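Long-range contacts in tRNA (uracil(54)-C(5))-methyltransferase (Pyrococcus abyssi, PDB 2JJQ), which catalyses the S-adenosyl-L-methionine-dependent methylation of uridine 54 in tRNA to 5-methyluridine: residues Ile25-Asp30 / Leu108-Gly113; Phe114-Val119 / Asp404-Leu409; Gly200-Glu205 / Asn274-Val279; Val211-Asn216 / Ser232-Lys237; Asp259-Leu264 / Leu308-Phe313. One frame throughout, in Å; residues are numbered along the deposited sequence.

Interaction 1 of 5, residues Ile25-Asp30 / Leu108-Gly113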
# COMPACT_ATOMS: atom_id res chain seq x y z
N ILE A 25 11.04 -27.32 6.68
CA ILE A 25 10.92 -25.91 7.04
C ILE A 25 10.11 -25.84 8.32
O ILE A 25 9.06 -26.45 8.40
CB ILE A 25 10.30 -25.12 5.89
CG1 ILE A 25 11.33 -25.02 4.77
CG2 ILE A 25 10.04 -23.68 6.27
CD1 ILE A 25 11.06 -25.86 3.66
N ARG A 26 10.61 -25.14 9.35
CA ARG A 26 9.91 -25.10 10.63
C ARG A 26 9.08 -23.85 10.82
O ARG A 26 8.02 -23.88 11.46
CB ARG A 26 10.90 -25.21 11.78
CG ARG A 26 11.73 -26.49 11.74
CD ARG A 26 10.96 -27.78 12.09
NE ARG A 26 11.84 -28.96 12.06
CZ ARG A 26 11.41 -30.22 12.07
NH1 ARG A 26 10.11 -30.47 12.11
NH2 ARG A 26 12.29 -31.23 12.03
N LYS A 27 9.56 -22.74 10.27
CA LYS A 27 8.84 -21.48 10.41
C LYS A 27 9.27 -20.52 9.29
O LYS A 27 10.16 -20.82 8.48
CB LYS A 27 9.13 -20.86 11.78
CG LYS A 27 10.51 -20.25 11.91
CD LYS A 27 10.56 -19.30 13.09
CE LYS A 27 11.34 -18.06 12.77
NZ LYS A 27 11.14 -17.02 13.85
N LEU A 28 8.59 -19.37 9.22
CA LEU A 28 8.97 -18.31 8.32
C LEU A 28 9.64 -17.22 9.17
O LEU A 28 9.23 -16.96 10.30
CB LEU A 28 7.72 -17.71 7.64
CG LEU A 28 6.90 -18.73 6.84
CD1 LEU A 28 5.73 -18.08 6.09
CD2 LEU A 28 7.80 -19.46 5.86
N ASN A 29 10.62 -16.55 8.62
CA ASN A 29 11.12 -15.41 9.36
C ASN A 29 10.22 -14.19 9.09
O ASN A 29 9.19 -14.30 8.38
CB ASN A 29 12.60 -15.16 9.09
CG ASN A 29 12.86 -14.56 7.74
OD1 ASN A 29 11.94 -14.30 6.96
ND2 ASN A 29 14.14 -14.34 7.44
N ASP A 30 10.62 -13.04 9.61
CA ASP A 30 9.77 -11.87 9.51
C ASP A 30 9.59 -11.36 8.07
O ASP A 30 8.61 -10.66 7.81
CB ASP A 30 10.27 -10.75 10.45
CG ASP A 30 9.92 -11.00 11.91
OD1 ASP A 30 9.38 -12.07 12.27
OD2 ASP A 30 10.20 -10.11 12.73
N LEU A 108 3.81 -10.39 15.04
CA LEU A 108 3.47 -9.23 15.90
C LEU A 108 3.75 -9.53 17.36
O LEU A 108 4.25 -8.66 18.09
CB LEU A 108 1.99 -8.81 15.75
CG LEU A 108 1.74 -8.14 14.37
CD1 LEU A 108 0.23 -7.98 14.17
CD2 LEU A 108 2.50 -6.79 14.30
N LYS A 109 3.37 -10.71 17.80
CA LYS A 109 3.64 -11.09 19.20
C LYS A 109 5.15 -11.07 19.47
O LYS A 109 5.58 -10.55 20.48
CB LYS A 109 3.06 -12.47 19.52
CG LYS A 109 3.23 -12.86 21.00
CD LYS A 109 2.40 -14.12 21.33
CE LYS A 109 2.98 -15.38 20.72
NZ LYS A 109 2.04 -16.56 20.91
N ARG A 110 5.97 -11.61 18.55
CA ARG A 110 7.46 -11.54 18.65
C ARG A 110 8.00 -10.12 18.78
O ARG A 110 8.86 -9.83 19.64
CB ARG A 110 8.15 -12.14 17.39
CG ARG A 110 7.86 -13.63 17.08
CD ARG A 110 8.90 -14.32 16.19
NE ARG A 110 8.78 -14.01 14.77
CZ ARG A 110 8.04 -14.72 13.91
NH1 ARG A 110 7.33 -15.75 14.36
NH2 ARG A 110 8.03 -14.40 12.59
N ILE A 111 7.51 -9.22 17.92
CA ILE A 111 7.99 -7.85 17.89
C ILE A 111 7.49 -6.97 19.05
O ILE A 111 8.26 -6.22 19.64
CB ILE A 111 7.62 -7.22 16.51
CG1 ILE A 111 8.42 -7.93 15.40
CG2 ILE A 111 7.79 -5.65 16.52
CD1 ILE A 111 7.90 -7.62 13.93
N LEU A 112 6.20 -7.06 19.34
CA LEU A 112 5.56 -6.19 20.31
C LEU A 112 5.56 -6.78 21.73
O LEU A 112 5.37 -6.04 22.68
CB LEU A 112 4.11 -6.06 19.95
CG LEU A 112 3.65 -4.90 19.04
CD1 LEU A 112 4.74 -4.11 18.45
CD2 LEU A 112 2.58 -5.33 18.04
N GLY A 113 5.62 -8.10 21.86
CA GLY A 113 5.68 -8.72 23.21
C GLY A 113 4.39 -9.32 23.72
O GLY A 113 4.36 -9.86 24.83

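Interaction 2 of 5, residues Phe114-Val119 / Asp404-Leu409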
# COMPACT_ATOMS: atom_id res chain seq x y z
N PHE A 114 3.33 -9.28 22.93
CA PHE A 114 2.01 -9.79 23.41
C PHE A 114 1.11 -10.06 22.23
O PHE A 114 1.38 -9.58 21.13
CB PHE A 114 1.35 -8.79 24.34
CG PHE A 114 1.23 -7.43 23.77
CD1 PHE A 114 2.21 -6.49 23.96
CD2 PHE A 114 0.10 -7.08 23.05
CE1 PHE A 114 2.10 -5.23 23.42
CE2 PHE A 114 -0.01 -5.78 22.50
CZ PHE A 114 0.99 -4.88 22.70
N GLU A 115 0.06 -10.83 22.46
CA GLU A 115 -0.89 -11.22 21.41
C GLU A 115 -1.64 -9.98 20.85
O GLU A 115 -2.21 -9.16 21.60
CB GLU A 115 -1.90 -12.19 22.03
CG GLU A 115 -2.67 -13.02 21.02
CD GLU A 115 -1.81 -14.15 20.47
OE1 GLU A 115 -1.24 -14.91 21.30
OE2 GLU A 115 -1.72 -14.29 19.22
N VAL A 116 -1.67 -9.91 19.52
CA VAL A 116 -2.41 -8.87 18.80
C VAL A 116 -3.36 -9.54 17.81
O VAL A 116 -2.96 -10.42 17.07
CB VAL A 116 -1.45 -7.91 18.08
CG1 VAL A 116 -2.28 -6.89 17.30
CG2 VAL A 116 -0.53 -7.20 19.16
N GLU A 117 -4.64 -9.19 17.85
CA GLU A 117 -5.58 -9.75 16.89
C GLU A 117 -5.23 -9.21 15.50
O GLU A 117 -4.82 -8.03 15.33
CB GLU A 117 -7.01 -9.35 17.28
CG GLU A 117 -8.04 -9.63 16.18
CD GLU A 117 -9.44 -9.04 16.48
OE1 GLU A 117 -9.62 -8.36 17.52
OE2 GLU A 117 -10.36 -9.28 15.64
N VAL A 118 -5.36 -10.06 14.49
CA VAL A 118 -5.18 -9.66 13.09
C VAL A 118 -6.53 -9.79 12.33
O VAL A 118 -7.05 -10.92 12.15
CB VAL A 118 -4.09 -10.47 12.37
CG1 VAL A 118 -3.88 -9.92 10.96
CG2 VAL A 118 -2.74 -10.39 13.13
N VAL A 119 -7.07 -8.67 11.89
CA VAL A 119 -8.36 -8.71 11.17
C VAL A 119 -8.13 -9.09 9.71
O VAL A 119 -7.32 -8.42 9.04
CB VAL A 119 -9.05 -7.33 11.26
CG1 VAL A 119 -10.42 -7.28 10.51
CG2 VAL A 119 -9.14 -6.88 12.74
N ASP A 404 -3.36 1.15 25.20
CA ASP A 404 -4.64 0.91 25.81
C ASP A 404 -5.38 -0.19 25.03
O ASP A 404 -5.93 -1.13 25.61
CB ASP A 404 -5.44 2.22 25.80
CG ASP A 404 -6.85 2.04 26.29
OD1 ASP A 404 -7.02 1.20 27.19
OD2 ASP A 404 -7.78 2.77 25.83
N GLU A 405 -5.35 -0.07 23.70
CA GLU A 405 -5.98 -1.06 22.80
C GLU A 405 -5.10 -1.14 21.57
O GLU A 405 -4.46 -0.18 21.22
CB GLU A 405 -7.33 -0.60 22.30
CG GLU A 405 -8.51 -0.99 23.10
CD GLU A 405 -9.77 -0.48 22.46
OE1 GLU A 405 -10.28 -1.11 21.49
OE2 GLU A 405 -10.24 0.58 22.91
N ILE A 406 -5.08 -2.30 20.93
CA ILE A 406 -4.30 -2.44 19.68
C ILE A 406 -4.86 -3.59 18.85
O ILE A 406 -5.24 -4.66 19.40
CB ILE A 406 -2.79 -2.67 19.97
CG1 ILE A 406 -1.95 -2.66 18.70
CG2 ILE A 406 -2.56 -4.00 20.68
CD1 ILE A 406 -0.43 -2.56 19.03
N VAL A 407 -4.92 -3.39 17.54
CA VAL A 407 -5.33 -4.43 16.62
C VAL A 407 -4.51 -4.25 15.36
O VAL A 407 -4.05 -3.16 15.09
CB VAL A 407 -6.82 -4.26 16.28
CG1 VAL A 407 -7.36 -5.51 15.70
CG2 VAL A 407 -7.57 -3.99 17.55
N ALA A 408 -4.27 -5.33 14.62
CA ALA A 408 -3.62 -5.28 13.32
C ALA A 408 -4.67 -5.59 12.28
O ALA A 408 -5.59 -6.38 12.53
CB ALA A 408 -2.52 -6.35 13.20
N LEU A 409 -4.58 -4.93 11.15
CA LEU A 409 -5.55 -5.18 10.04
C LEU A 409 -4.69 -5.71 8.91
O LEU A 409 -3.61 -5.15 8.62
CB LEU A 409 -6.29 -3.93 9.61
CG LEU A 409 -7.28 -3.44 10.66
CD1 LEU A 409 -6.46 -2.54 11.55
CD2 LEU A 409 -8.38 -2.62 9.97
O HOH W 1 -5.60 -7.20 19.62

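Interaction 3 of 5, residues Gly200-Glu205 / Asn274-Val279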
# COMPACT_ATOMS: atom_id res chain seq x y z
N GLY A 200 -12.16 2.31 -8.15
CA GLY A 200 -12.90 2.47 -6.89
C GLY A 200 -13.69 1.20 -6.73
O GLY A 200 -14.59 0.89 -7.56
N LYS A 201 -13.37 0.44 -5.70
CA LYS A 201 -14.10 -0.86 -5.51
C LYS A 201 -15.58 -0.62 -5.20
O LYS A 201 -16.45 -1.45 -5.59
CB LYS A 201 -13.46 -1.69 -4.39
CG LYS A 201 -11.98 -2.01 -4.65
CD LYS A 201 -11.78 -2.79 -5.97
CE LYS A 201 -10.33 -3.00 -6.23
NZ LYS A 201 -10.10 -3.98 -7.29
N PHE A 202 -15.90 0.50 -4.55
CA PHE A 202 -17.27 0.77 -4.09
C PHE A 202 -18.04 1.72 -5.01
O PHE A 202 -19.21 2.02 -4.76
CB PHE A 202 -17.28 1.27 -2.64
CG PHE A 202 -16.67 0.26 -1.70
CD1 PHE A 202 -17.36 -0.91 -1.40
CD2 PHE A 202 -15.38 0.45 -1.21
CE1 PHE A 202 -16.75 -1.87 -0.56
CE2 PHE A 202 -14.78 -0.48 -0.40
CZ PHE A 202 -15.47 -1.65 -0.09
N THR A 203 -17.37 2.24 -6.04
CA THR A 203 -17.99 3.16 -6.98
C THR A 203 -17.99 2.60 -8.40
O THR A 203 -18.74 3.11 -9.23
CB THR A 203 -17.21 4.49 -7.09
OG1 THR A 203 -15.89 4.19 -7.54
CG2 THR A 203 -17.16 5.21 -5.76
N GLU A 204 -17.18 1.57 -8.63
CA GLU A 204 -16.92 0.95 -9.93
C GLU A 204 -16.27 1.89 -10.96
O GLU A 204 -16.32 1.63 -12.13
CB GLU A 204 -18.17 0.27 -10.48
CG GLU A 204 -18.77 -0.67 -9.46
CD GLU A 204 -19.99 -1.43 -9.98
OE1 GLU A 204 -20.94 -0.79 -10.46
OE2 GLU A 204 -20.00 -2.66 -9.86
N GLU A 205 -15.67 2.98 -10.54
CA GLU A 205 -15.05 3.87 -11.52
C GLU A 205 -13.63 3.36 -11.76
O GLU A 205 -13.02 2.87 -10.81
CB GLU A 205 -15.01 5.27 -10.98
CG GLU A 205 -16.39 5.85 -10.96
CD GLU A 205 -16.49 7.24 -10.45
OE1 GLU A 205 -15.48 7.91 -10.09
OE2 GLU A 205 -17.66 7.68 -10.45
N ASN A 274 -5.85 -1.25 -0.34
CA ASN A 274 -6.85 -2.31 -0.15
C ASN A 274 -8.15 -1.64 0.28
O ASN A 274 -8.33 -1.26 1.42
CB ASN A 274 -6.31 -3.33 0.86
CG ASN A 274 -7.31 -4.43 1.18
OD1 ASN A 274 -8.52 -4.30 0.95
ND2 ASN A 274 -6.80 -5.48 1.82
N SER A 275 -9.04 -1.46 -0.68
CA SER A 275 -10.21 -0.63 -0.35
C SER A 275 -11.05 -1.31 0.72
O SER A 275 -11.68 -0.62 1.55
CB SER A 275 -11.07 -0.38 -1.59
OG SER A 275 -10.33 0.42 -2.52
N TYR A 276 -11.07 -2.64 0.73
CA TYR A 276 -12.01 -3.37 1.62
C TYR A 276 -11.60 -3.23 3.04
O TYR A 276 -12.41 -2.89 3.92
CB TYR A 276 -12.10 -4.83 1.22
CG TYR A 276 -12.86 -4.96 -0.08
CD1 TYR A 276 -14.24 -5.03 -0.09
CD2 TYR A 276 -12.19 -4.92 -1.31
CE1 TYR A 276 -14.96 -5.11 -1.30
CE2 TYR A 276 -12.90 -5.01 -2.52
CZ TYR A 276 -14.27 -5.09 -2.50
OH TYR A 276 -14.99 -5.20 -3.68
N GLN A 277 -10.31 -3.42 3.27
CA GLN A 277 -9.77 -3.22 4.63
C GLN A 277 -9.72 -1.77 4.99
O GLN A 277 -9.73 -1.44 6.17
CB GLN A 277 -8.34 -3.59 4.70
CG GLN A 277 -8.01 -4.86 5.20
CD GLN A 277 -8.53 -5.30 6.59
OE1 GLN A 277 -9.47 -4.76 7.25
NE2 GLN A 277 -7.97 -6.42 6.97
N ALA A 278 -9.59 -0.89 3.99
CA ALA A 278 -9.54 0.54 4.29
C ALA A 278 -10.82 0.92 5.03
O ALA A 278 -10.81 1.82 5.85
CB ALA A 278 -9.40 1.33 3.00
N VAL A 279 -11.93 0.28 4.68
CA VAL A 279 -13.22 0.56 5.34
C VAL A 279 -13.04 0.20 6.82
O VAL A 279 -13.44 0.98 7.71
CB VAL A 279 -14.38 -0.21 4.69
CG1 VAL A 279 -15.65 -0.08 5.53
CG2 VAL A 279 -14.61 0.33 3.25

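Interaction 4 of 5, residues Val211-Asn216 / Ser232-Lys237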
# COMPACT_ATOMS: atom_id res chain seq x y z
N VAL A 211 2.01 6.01 -18.71
CA VAL A 211 3.20 6.76 -18.41
C VAL A 211 4.19 6.51 -19.53
O VAL A 211 4.47 5.36 -19.86
CB VAL A 211 3.83 6.30 -17.04
CG1 VAL A 211 5.06 7.08 -16.73
CG2 VAL A 211 2.76 6.37 -15.85
N THR A 212 4.71 7.59 -20.11
CA THR A 212 5.54 7.52 -21.30
C THR A 212 6.76 8.44 -21.18
O THR A 212 6.90 9.27 -20.26
CB THR A 212 4.73 7.98 -22.53
OG1 THR A 212 4.67 9.40 -22.52
CG2 THR A 212 3.27 7.37 -22.56
N LYS A 213 7.67 8.30 -22.14
CA LYS A 213 8.67 9.31 -22.33
C LYS A 213 8.09 10.41 -23.26
O LYS A 213 6.90 10.40 -23.62
CB LYS A 213 9.95 8.66 -22.88
CG LYS A 213 10.49 7.56 -21.95
CD LYS A 213 10.78 8.03 -20.52
CE LYS A 213 11.99 8.93 -20.42
NZ LYS A 213 12.27 9.41 -19.02
N GLU A 214 8.92 11.37 -23.65
CA GLU A 214 8.49 12.44 -24.56
C GLU A 214 8.02 11.85 -25.89
O GLU A 214 8.54 10.85 -26.39
CB GLU A 214 9.63 13.47 -24.74
CG GLU A 214 10.06 14.25 -23.46
CD GLU A 214 11.03 13.48 -22.52
OE1 GLU A 214 11.29 12.26 -22.76
OE2 GLU A 214 11.54 14.11 -21.54
N GLY A 215 6.97 12.42 -26.46
CA GLY A 215 6.35 11.75 -27.58
C GLY A 215 4.93 12.25 -27.72
O GLY A 215 4.54 13.25 -27.12
N ASN A 216 4.15 11.53 -28.51
CA ASN A 216 2.77 11.88 -28.79
C ASN A 216 1.91 10.63 -28.66
O ASN A 216 2.00 9.70 -29.47
CB ASN A 216 2.72 12.45 -30.23
CG ASN A 216 3.68 13.64 -30.42
OD1 ASN A 216 4.75 13.52 -31.07
ND2 ASN A 216 3.33 14.78 -29.84
N SER A 232 0.62 10.61 -18.86
CA SER A 232 1.62 11.27 -18.04
C SER A 232 2.98 11.03 -18.70
O SER A 232 3.21 9.97 -19.25
CB SER A 232 1.67 10.69 -16.63
OG SER A 232 0.41 10.81 -15.97
N VAL A 233 3.85 12.01 -18.63
CA VAL A 233 5.17 11.92 -19.25
C VAL A 233 6.20 11.99 -18.14
O VAL A 233 6.31 12.97 -17.39
CB VAL A 233 5.42 13.01 -20.28
CG1 VAL A 233 6.87 12.94 -20.77
CG2 VAL A 233 4.48 12.85 -21.44
N ASN A 234 6.93 10.89 -17.99
CA ASN A 234 7.99 10.84 -17.00
C ASN A 234 9.20 11.51 -17.65
O ASN A 234 9.87 10.91 -18.51
CB ASN A 234 8.31 9.41 -16.58
CG ASN A 234 9.66 9.32 -15.86
OD1 ASN A 234 10.09 10.32 -15.28
ND2 ASN A 234 10.35 8.17 -15.95
N ARG A 235 9.45 12.75 -17.26
CA ARG A 235 10.60 13.51 -17.82
C ARG A 235 11.93 13.38 -17.05
O ARG A 235 12.93 14.05 -17.39
CB ARG A 235 10.23 14.98 -17.96
CG ARG A 235 9.12 15.21 -18.94
CD ARG A 235 9.02 16.64 -19.41
NE ARG A 235 8.04 16.70 -20.49
CZ ARG A 235 6.73 16.84 -20.30
NH1 ARG A 235 6.22 16.94 -19.09
NH2 ARG A 235 5.91 16.88 -21.34
N SER A 236 11.96 12.53 -16.03
CA SER A 236 13.18 12.27 -15.26
C SER A 236 13.85 10.99 -15.77
O SER A 236 13.25 10.25 -16.54
CB SER A 236 12.81 12.07 -13.80
OG SER A 236 12.29 10.77 -13.62
N LYS A 237 15.08 10.73 -15.33
CA LYS A 237 15.82 9.55 -15.81
C LYS A 237 15.42 8.35 -15.02
O LYS A 237 15.69 7.22 -15.42
CB LYS A 237 17.33 9.73 -15.66
CG LYS A 237 17.88 11.05 -16.17
CD LYS A 237 17.74 11.18 -17.67
CE LYS A 237 17.62 12.65 -18.05
NZ LYS A 237 16.34 13.25 -17.51
O HOH W 2 13.09 6.85 -17.65
O HOH W 3 14.44 11.43 -19.62

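Interaction 5 of 5, residues Asp259-Leu264 / Leu308-Phe313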
# COMPACT_ATOMS: atom_id res chain seq x y z
N ASP A 259 -17.71 3.65 3.21
CA ASP A 259 -19.02 3.90 3.81
C ASP A 259 -19.72 5.07 3.06
O ASP A 259 -20.11 4.92 1.87
CB ASP A 259 -18.89 4.12 5.31
CG ASP A 259 -18.54 2.83 6.06
OD1 ASP A 259 -18.86 1.71 5.57
OD2 ASP A 259 -17.94 2.91 7.15
N ASP A 260 -19.88 6.23 3.70
CA ASP A 260 -20.53 7.35 3.02
C ASP A 260 -19.55 8.47 2.65
O ASP A 260 -19.98 9.61 2.38
CB ASP A 260 -21.62 7.93 3.92
CG ASP A 260 -21.12 8.34 5.31
OD1 ASP A 260 -20.02 7.98 5.75
OD2 ASP A 260 -21.89 9.05 6.00
N VAL A 261 -18.24 8.19 2.74
CA VAL A 261 -17.27 9.27 2.51
C VAL A 261 -16.56 9.06 1.17
O VAL A 261 -16.05 7.95 0.95
CB VAL A 261 -16.24 9.27 3.67
CG1 VAL A 261 -15.21 10.33 3.43
CG2 VAL A 261 -16.98 9.49 5.03
N ASP A 262 -16.56 10.07 0.28
CA ASP A 262 -15.94 9.93 -1.04
C ASP A 262 -14.50 10.49 -0.96
O ASP A 262 -14.24 11.43 -0.19
CB ASP A 262 -16.72 10.74 -2.06
CG ASP A 262 -17.99 10.04 -2.54
OD1 ASP A 262 -18.20 8.84 -2.26
OD2 ASP A 262 -18.76 10.71 -3.24
N TYR A 263 -13.60 9.90 -1.75
CA TYR A 263 -12.22 10.32 -1.83
C TYR A 263 -11.84 10.36 -3.30
O TYR A 263 -12.00 9.35 -4.00
CB TYR A 263 -11.29 9.35 -1.13
CG TYR A 263 -11.56 9.18 0.35
CD1 TYR A 263 -10.97 10.03 1.26
CD2 TYR A 263 -12.43 8.19 0.83
CE1 TYR A 263 -11.21 9.90 2.63
CE2 TYR A 263 -12.68 8.03 2.24
CZ TYR A 263 -12.03 8.90 3.11
OH TYR A 263 -12.20 8.80 4.47
N LEU A 264 -11.30 11.50 -3.72
CA LEU A 264 -10.88 11.69 -5.10
C LEU A 264 -9.58 10.98 -5.33
O LEU A 264 -8.68 11.05 -4.47
CB LEU A 264 -10.66 13.19 -5.38
CG LEU A 264 -12.02 13.92 -5.25
CD1 LEU A 264 -11.73 15.47 -5.17
CD2 LEU A 264 -13.00 13.59 -6.37
N LEU A 308 -13.53 11.19 9.82
CA LEU A 308 -13.87 11.66 11.11
C LEU A 308 -14.72 12.94 11.06
O LEU A 308 -15.64 13.10 11.88
CB LEU A 308 -12.64 11.88 11.98
CG LEU A 308 -11.99 10.58 12.48
CD1 LEU A 308 -10.88 10.96 13.43
CD2 LEU A 308 -12.95 9.71 13.21
N ALA A 309 -14.38 13.85 10.17
CA ALA A 309 -15.18 15.07 9.97
C ALA A 309 -16.62 14.66 9.58
O ALA A 309 -17.61 15.24 10.06
CB ALA A 309 -14.55 15.94 8.86
N LYS A 310 -16.77 13.68 8.72
CA LYS A 310 -18.11 13.17 8.34
C LYS A 310 -18.89 12.63 9.57
O LYS A 310 -20.15 12.81 9.66
CB LYS A 310 -18.04 12.07 7.27
CG LYS A 310 -19.42 11.75 6.69
CD LYS A 310 -19.83 12.71 5.56
CE LYS A 310 -21.17 12.22 4.93
NZ LYS A 310 -21.57 13.24 3.95
N ARG A 311 -18.15 12.05 10.51
CA ARG A 311 -18.72 11.45 11.75
C ARG A 311 -18.98 12.54 12.82
O ARG A 311 -19.54 12.26 13.91
CB ARG A 311 -17.74 10.41 12.29
CG ARG A 311 -17.58 9.18 11.43
CD ARG A 311 -18.92 8.46 11.25
NE ARG A 311 -18.86 8.15 9.84
CZ ARG A 311 -19.65 8.55 8.85
NH1 ARG A 311 -20.83 9.15 9.01
NH2 ARG A 311 -19.26 8.18 7.66
N GLY A 312 -18.58 13.77 12.53
CA GLY A 312 -18.93 14.94 13.35
C GLY A 312 -17.81 15.51 14.23
O GLY A 312 -18.03 16.45 15.05
N PHE A 313 -16.59 14.97 14.09
CA PHE A 313 -15.48 15.51 14.85
C PHE A 313 -15.00 16.82 14.28
O PHE A 313 -15.24 17.12 13.10
CB PHE A 313 -14.28 14.52 14.88
CG PHE A 313 -14.57 13.26 15.65
CD1 PHE A 313 -14.29 13.17 17.03
CD2 PHE A 313 -15.18 12.17 15.03
CE1 PHE A 313 -14.59 11.99 17.74
CE2 PHE A 313 -15.48 11.00 15.73
CZ PHE A 313 -15.17 10.91 17.10
O HOH W 4 -19.93 12.49 1.83

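Interaction 1 of 5, residues Ile25-Asp30 / Leu108-Gly113
R110, on the last turn of helix 97-112, reaches D30, just past strand 24-28 of the TRAM domain. The arginine chain bends at chi3 (-78°), which swings its guanidinium round to meet the carboxylate nearly coplanar, the planes 22° apart. One oxygen takes both bonds of the salt bridge: NH2 of R110 lies 2.7 Å from OD1 of D30 in a fairly straight bond. NE of R110 reaches the same OD1 of D30 only weakly, at 3.2 Å. Over one guanidinium face sits the ammonium of K27, NZ 3.9 Å from CZ of R110, a like-charge approach that D30 probably offsets. One residue on, I111 brings CD1 to 3.6 Å from OD2 of D30. K107, on the same helix, also bonds to the D30 carbonyl. Back on strand 24-28, L28 packs on Y99 and F103 of helix 97-112, while I111 also touches P389 and E390 at the start of helix 389-398 in the catalytic domain.

Interaction 2 of 5, residues Phe114-Val119 / Asp404-Leu409
Strand 117-119 joins the edge of the catalytic domain's mixed sheet, running parallel to strand 403-409 and entering from far earlier in the chain. Two nearly straight backbone bonds straddle A408: its N donates to O of E117 at 2.8 Å, and its O accepts from N of V119, also at 2.8 Å. CA of V118 points its hydrogen at that same A408 oxygen. On one face V118 and A408 meet through CG2 and CB, 4.0 Å apart; on the other, CG2 of V119 lies 3.7 Å from CG1 of V407. Before the strand, V116 lays CG1 against CB of A408, and F114 presents a ring edge, CE2 standing 3.6 Å from CG2 of I406. The two A408 bonds thus set the parallel pairing of V118 with A408, and the side chains add apolar packing. At E117, where the direct pairing has not yet begun, a water accepts from N of E117 and donates to O of I406, satisfying both groups without a direct bond.

Interaction 3 of 5, residues Gly200-Glu205 / Asn274-Val279
K201 starts the contact, its CG lying 3.6 Å from CB of S275 in the first turn of helix 275-288. CB and CG of the lysine lie by CE2 of Y276; the bend at chi2 (-59°) then turns the rest of the chain away, to a salt bridge with E199 and to the carbonyl oxygens of G126 and R128. F202 follows and carries the aromatic part. It makes an edge-to-face pair with Y276: the phenylalanine edge is directed at the tyrosine face, the centroids are 5.0 Å apart and the planes stand at 63°. CZ of F202 comes within 3.6 Å of CD1 of Y276. Its neighbour CE2 is turned to the helix, 3.7 Å from CG2 of V279, and the carbonyl O of S275 lies near the ring plane at the edge.

The loop 200-205 is the turn of the hairpin between strands 192-199 and 206-212 of the five-stranded sheet, and it packs here on the start of a helix of the methyltransferase region. N274 caps that helix, OD1 taking the N-H of Q277 in a nearly straight bond from above the amide plane. E256 bridges loop and helix: OE1 meets N of K201 and OG of S275, OE2 meets N of F202. Across the interface itself the chemistry is carbon packing, so the polar groups beside it rely on third parties such as E256 to fix the loop against the helix start.

Interaction 4 of 5, residues Val211-Asn216 / Ser232-Lys237
T212 and S232 form the tight part, where strands 206-212 and 228-233 run parallel: N of T212 donates to O of S232 at 2.9 Å, and O of T212 then receives N of N234 at 2.8 Å. Hydrogens on CA of V211 and V233 point at those same two oxygens. The T212 hydroxyl touches CG2 of V233 at 3.6 Å and donates to O of K213, while W231 also bonds to it.

Beyond the strands K213 curls, bent at chi2 and chi3, to bring NZ 2.9 Å from O of N234, and two waters also accept from that ammonium. N234 closes an Asx turn, with both N and OG of S236 donating to its OD1. The exposed E214 and R235 form the loose side: OE2 of E214 brushes CG of R235 at 3.7 Å but stays beyond salt-bridge distance of the guanidinium, which lies with one face over CG1 of V233 and has its salt bridge to D244. In the five-stranded sheet this pair lies between strand 192-199, which V211 bonds through its backbone (K213 bonds F191 just before it), and strand 244-250, reached by V233.

Interaction 5 of 5, residues Asp259-Leu264 / Leu308-Phe313
D260 faces R311 in a salt bridge at the C-terminal end of helix 303-310. The flat groups meet roughly coplanar, with the carboxylate at the guanidinium edge. NH1 of R311 donates to OD2 of D260 at 3.2 Å, in the guanidinium plane and onto the syn lone pair; the other branch of the bridge is modelled too close, so its length and the exact tilt of the groups are doubtful. Alongside, K310 lays its aliphatic chain over V261, CB of K310 lying 3.6 Å from CG2 of V261. CE of K310 passes within 3.4 Å of OD2 of D260. A water bridges NZ of K310 to the backbone O of D260.

D260 has CG between its backbone N and carbonyl carbon (chi1 56°), which turns the carboxylate to the helix. R311, bent at chi2 and chi3, also makes a cation-pi contact with Y307, whose hydroxyl bonds to D259; that aspartate has a salt bridge to R283 as well. V261 packs on I306 and Y307 one turn back in the helix.

G312, with positive phi, forms a Schellman motif after the helix, with N of F313 bonded to O of L308 and N of G312 to O of A309. The helix begins at T303, an S-adenosyl-L-methionine-binding residue, as in the class I methyltransferase fold, where a glycine-rich loop leads from the first strand into a helix beside the cofactor; the beta hairpin 254-265 packs at its far end.

In the fold
Interactions 1 and 2 adjoin: helix 97-112 runs into strand 117-119, and L108 packs on both A408 and V118. Yet interaction 1 is a charged surface contact between the TRAM domain and that helix, whereas interaction 2 is partly buried and relies on backbone bonds. Interaction 4 is the other parallel strand pair, in a different sheet and away from the annotated sites. Helix 275-288 connects interactions 2, 3 and 5, since Q277 bonds to the carbonyl of V119 and V279 touches D259. Interaction 3 is carbon packing around two rings; interaction 5 mixes a salt bridge with a buried valine, at the C-terminal end of helix 303-310, whose start carries the cofactor-binding T303.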